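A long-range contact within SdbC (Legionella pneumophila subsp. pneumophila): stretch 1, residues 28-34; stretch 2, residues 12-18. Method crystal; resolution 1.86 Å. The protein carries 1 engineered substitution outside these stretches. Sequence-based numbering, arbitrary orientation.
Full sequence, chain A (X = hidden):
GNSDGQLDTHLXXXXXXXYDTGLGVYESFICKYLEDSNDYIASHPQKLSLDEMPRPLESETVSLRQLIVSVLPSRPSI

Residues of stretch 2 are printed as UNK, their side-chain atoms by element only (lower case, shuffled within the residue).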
# COMPACT_ATOMS: atom_id res chain seq x y z
N SER A 28 -7.53 1.31 27.57
CA SER A 28 -6.82 0.38 26.72
C SER A 28 -7.63 0.12 25.48
O SER A 28 -8.85 -0.06 25.58
CB SER A 28 -6.67 -0.96 27.46
OG SER A 28 -5.97 -0.82 28.70
N PHE A 29 -6.93 -0.04 24.35
CA PHE A 29 -7.60 -0.18 23.06
C PHE A 29 -6.71 -1.10 22.23
O PHE A 29 -5.48 -1.08 22.38
CB PHE A 29 -7.66 1.14 22.35
CG PHE A 29 -8.63 2.15 22.92
CD1 PHE A 29 -8.25 3.04 23.89
CD2 PHE A 29 -9.89 2.28 22.38
CE1 PHE A 29 -9.14 3.95 24.38
CE2 PHE A 29 -10.78 3.23 22.83
CZ PHE A 29 -10.40 4.06 23.87
N ILE A 30 -7.34 -1.89 21.37
CA ILE A 30 -6.60 -2.66 20.33
C ILE A 30 -6.98 -2.01 19.00
O ILE A 30 -8.15 -1.78 18.75
CB ILE A 30 -6.89 -4.18 20.41
CG1 ILE A 30 -6.16 -4.93 19.31
CG2 ILE A 30 -8.34 -4.54 20.34
CD1 ILE A 30 -4.66 -4.87 19.53
N CYS A 31 -5.95 -1.64 18.21
CA CYS A 31 -6.06 -0.58 17.23
C CYS A 31 -5.42 -1.00 15.89
O CYS A 31 -4.35 -1.65 15.85
CB CYS A 31 -5.30 0.65 17.68
SG CYS A 31 -5.81 1.15 19.37
N LYS A 32 -6.04 -0.54 14.82
CA LYS A 32 -5.45 -0.50 13.49
C LYS A 32 -5.09 0.96 13.17
O LYS A 32 -5.94 1.85 13.15
CB LYS A 32 -6.44 -1.07 12.51
CG LYS A 32 -6.13 -0.86 11.03
CD LYS A 32 -4.99 -1.74 10.59
CE LYS A 32 -4.81 -1.73 9.07
NZ LYS A 32 -4.10 -0.47 8.66
N TYR A 33 -3.82 1.17 12.87
CA TYR A 33 -3.32 2.45 12.44
C TYR A 33 -3.79 2.85 11.06
O TYR A 33 -3.81 2.01 10.10
CB TYR A 33 -1.80 2.46 12.57
CG TYR A 33 -1.13 3.75 12.13
CD1 TYR A 33 -1.49 4.97 12.71
CD2 TYR A 33 -0.12 3.75 11.20
CE1 TYR A 33 -0.87 6.13 12.36
CE2 TYR A 33 0.53 4.93 10.81
CZ TYR A 33 0.12 6.12 11.35
OH TYR A 33 0.75 7.30 11.04
N LEU A 34 -4.27 4.08 10.94
CA LEU A 34 -4.85 4.52 9.72
C LEU A 34 -3.72 5.02 8.85
O LEU A 34 -3.22 6.12 9.03
CB LEU A 34 -5.85 5.64 9.91
CG LEU A 34 -7.13 5.16 10.53
CD1 LEU A 34 -8.04 6.38 10.67
CD2 LEU A 34 -7.84 4.10 9.71
N UNK A 12 -0.46 -7.80 8.51
CA UNK A 12 -0.88 -6.49 9.05
C UNK A 12 -0.27 -6.25 10.41
O UNK A 12 0.25 -7.17 11.00
c UNK A 12 -2.39 -6.44 9.18
N UNK A 13 -0.31 -5.03 10.87
CA UNK A 13 0.13 -4.68 12.21
C UNK A 13 -1.11 -4.22 12.95
O UNK A 13 -2.03 -3.64 12.34
c UNK A 13 1.08 -3.52 12.22
c UNK A 13 2.31 -3.79 11.38
o UNK A 13 2.86 -4.88 11.51
o UNK A 13 2.68 -2.87 10.63
N UNK A 14 -1.09 -4.40 14.25
CA UNK A 14 -2.10 -3.87 15.17
C UNK A 14 -1.34 -3.27 16.32
O UNK A 14 -0.11 -3.53 16.46
c UNK A 14 -2.94 -5.04 15.66
c UNK A 14 -4.58 -6.82 15.29
c UNK A 14 -3.88 -5.66 14.65
c UNK A 14 -4.84 -4.63 14.10
N UNK A 15 -1.98 -2.39 17.09
CA UNK A 15 -1.30 -1.70 18.15
C UNK A 15 -2.17 -1.78 19.42
O UNK A 15 -3.37 -1.55 19.35
c UNK A 15 -0.09 -0.11 16.65
c UNK A 15 1.71 -0.05 14.57
c UNK A 15 1.26 -0.05 16.89
c UNK A 15 0.37 -0.15 14.29
c UNK A 15 2.16 -0.04 15.85
c UNK A 15 -0.52 -0.17 15.30
o UNK A 15 2.59 -0.02 13.55
c UNK A 15 -1.05 -0.24 17.75
N UNK A 16 -1.53 -2.09 20.54
CA UNK A 16 -2.14 -2.01 21.84
C UNK A 16 -1.74 -0.69 22.44
O UNK A 16 -0.54 -0.41 22.61
c UNK A 16 -3.68 -3.64 24.06
c UNK A 16 -1.44 -4.50 24.73
c UNK A 16 -2.18 -3.35 24.07
c UNK A 16 -1.59 -3.15 22.69
N UNK A 17 -2.74 0.14 22.68
CA UNK A 17 -2.57 1.50 23.06
C UNK A 17 -3.16 1.63 24.46
O UNK A 17 -4.29 1.25 24.69
c UNK A 17 -3.46 4.02 20.21
c UNK A 17 -3.29 2.48 22.13
c UNK A 17 -1.22 2.81 20.54
c UNK A 17 -2.77 2.74 20.71
N UNK A 18 -2.40 2.28 25.34
CA UNK A 18 -2.85 2.45 26.72
C UNK A 18 -2.45 3.83 27.14
O UNK A 18 -1.43 4.29 26.79
c UNK A 18 -2.30 1.33 27.64
c UNK A 18 -2.07 -1.10 28.18
c UNK A 18 -2.64 -2.49 28.00
c UNK A 18 -2.82 -0.03 27.38
n UNK A 18 -4.02 -2.69 28.58
O HOH W 1 -2.01 -0.92 12.05

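Position 12 carries one side-chain atom, a carbon attached to CA. It points toward stretch 1, but its CB stays 5.3 Å from Lys32 CE and makes no contact; a lone CB defines Ala12.

Position 13 has two carbons, the second bearing two oxygens, a carboxylate on a one-carbon stem. The side chain points sideways, its nearest approach being CB to Lys32 CD, 6.5 Å. This is Asp13. The backbone does the work here: a water donates to Asp13 O (2.7 Å) and accepts from Tyr33 N (2.9 Å), bridging the strands where no direct bond joins them.

Position 14 shows four carbons forked at the second, with no heteroatom. Its CB lies 4.2 Å from Ile30 CD1. A fork at the second carbon rather than at CB gives Leu14, whose CD2 lies 4.2 Å from Lys32 CB, an aliphatic stretch of that lysine.

At position 15, one carbon leads to a six-carbon ring bearing one oxygen. Its CB is 4.3 Å from Cys31 CB, and the edge of the ring, near its plane, is turned to Cys31 O. The phenol identifies Tyr15; its CE1 is 3.8 Å from Tyr33 CB.

Position 16 again has four carbons forked at the second, and one branch-end carbon lies 3.6 Å from Phe29 O; hence Leu16. Its side chain lies on the same face of the sheet as Ile30, and Leu16 CA makes a CA-H...O contact with Phe29 O (3.5 Å, 147° at H).

Position 17 repeats the forked four-carbon pattern, its branch-point carbon packing 3.7 Å from Cys31 SG. This is Leu17, on the face shared with Phe29 and Tyr15.

Position 18 has four carbons in a row ending in nitrogen, and that nitrogen lies 2.7 Å from Ser28 OG. This is Lys18, whose chain extends through two t torsions before chi4 turns to m, and whose NZ donates that hydrogen bond.

The contact works as an antiparallel pairing, with strand directions 146° apart. Leu17 N to Phe29 O is nearly straight (3.0 Å, 175°), and Phe29 N to Leu17 O is more bent (3.0 Å, 140°). Tyr15 N donates to Cys31 O (2.8 Å, 152°), while the return bond, Cys31 N to Tyr15 O, is weak (2.8 Å, 129°). Ile30 with Leu16 and Ser28 with Lys18 are non-hydrogen-bonded pairs. Alternation sends Cys31, Tyr15, Phe29 and Leu17 to one face and these four to the other. Together the stretches bury 565 Å².

Stretch 2 12-18: ADLYLLK
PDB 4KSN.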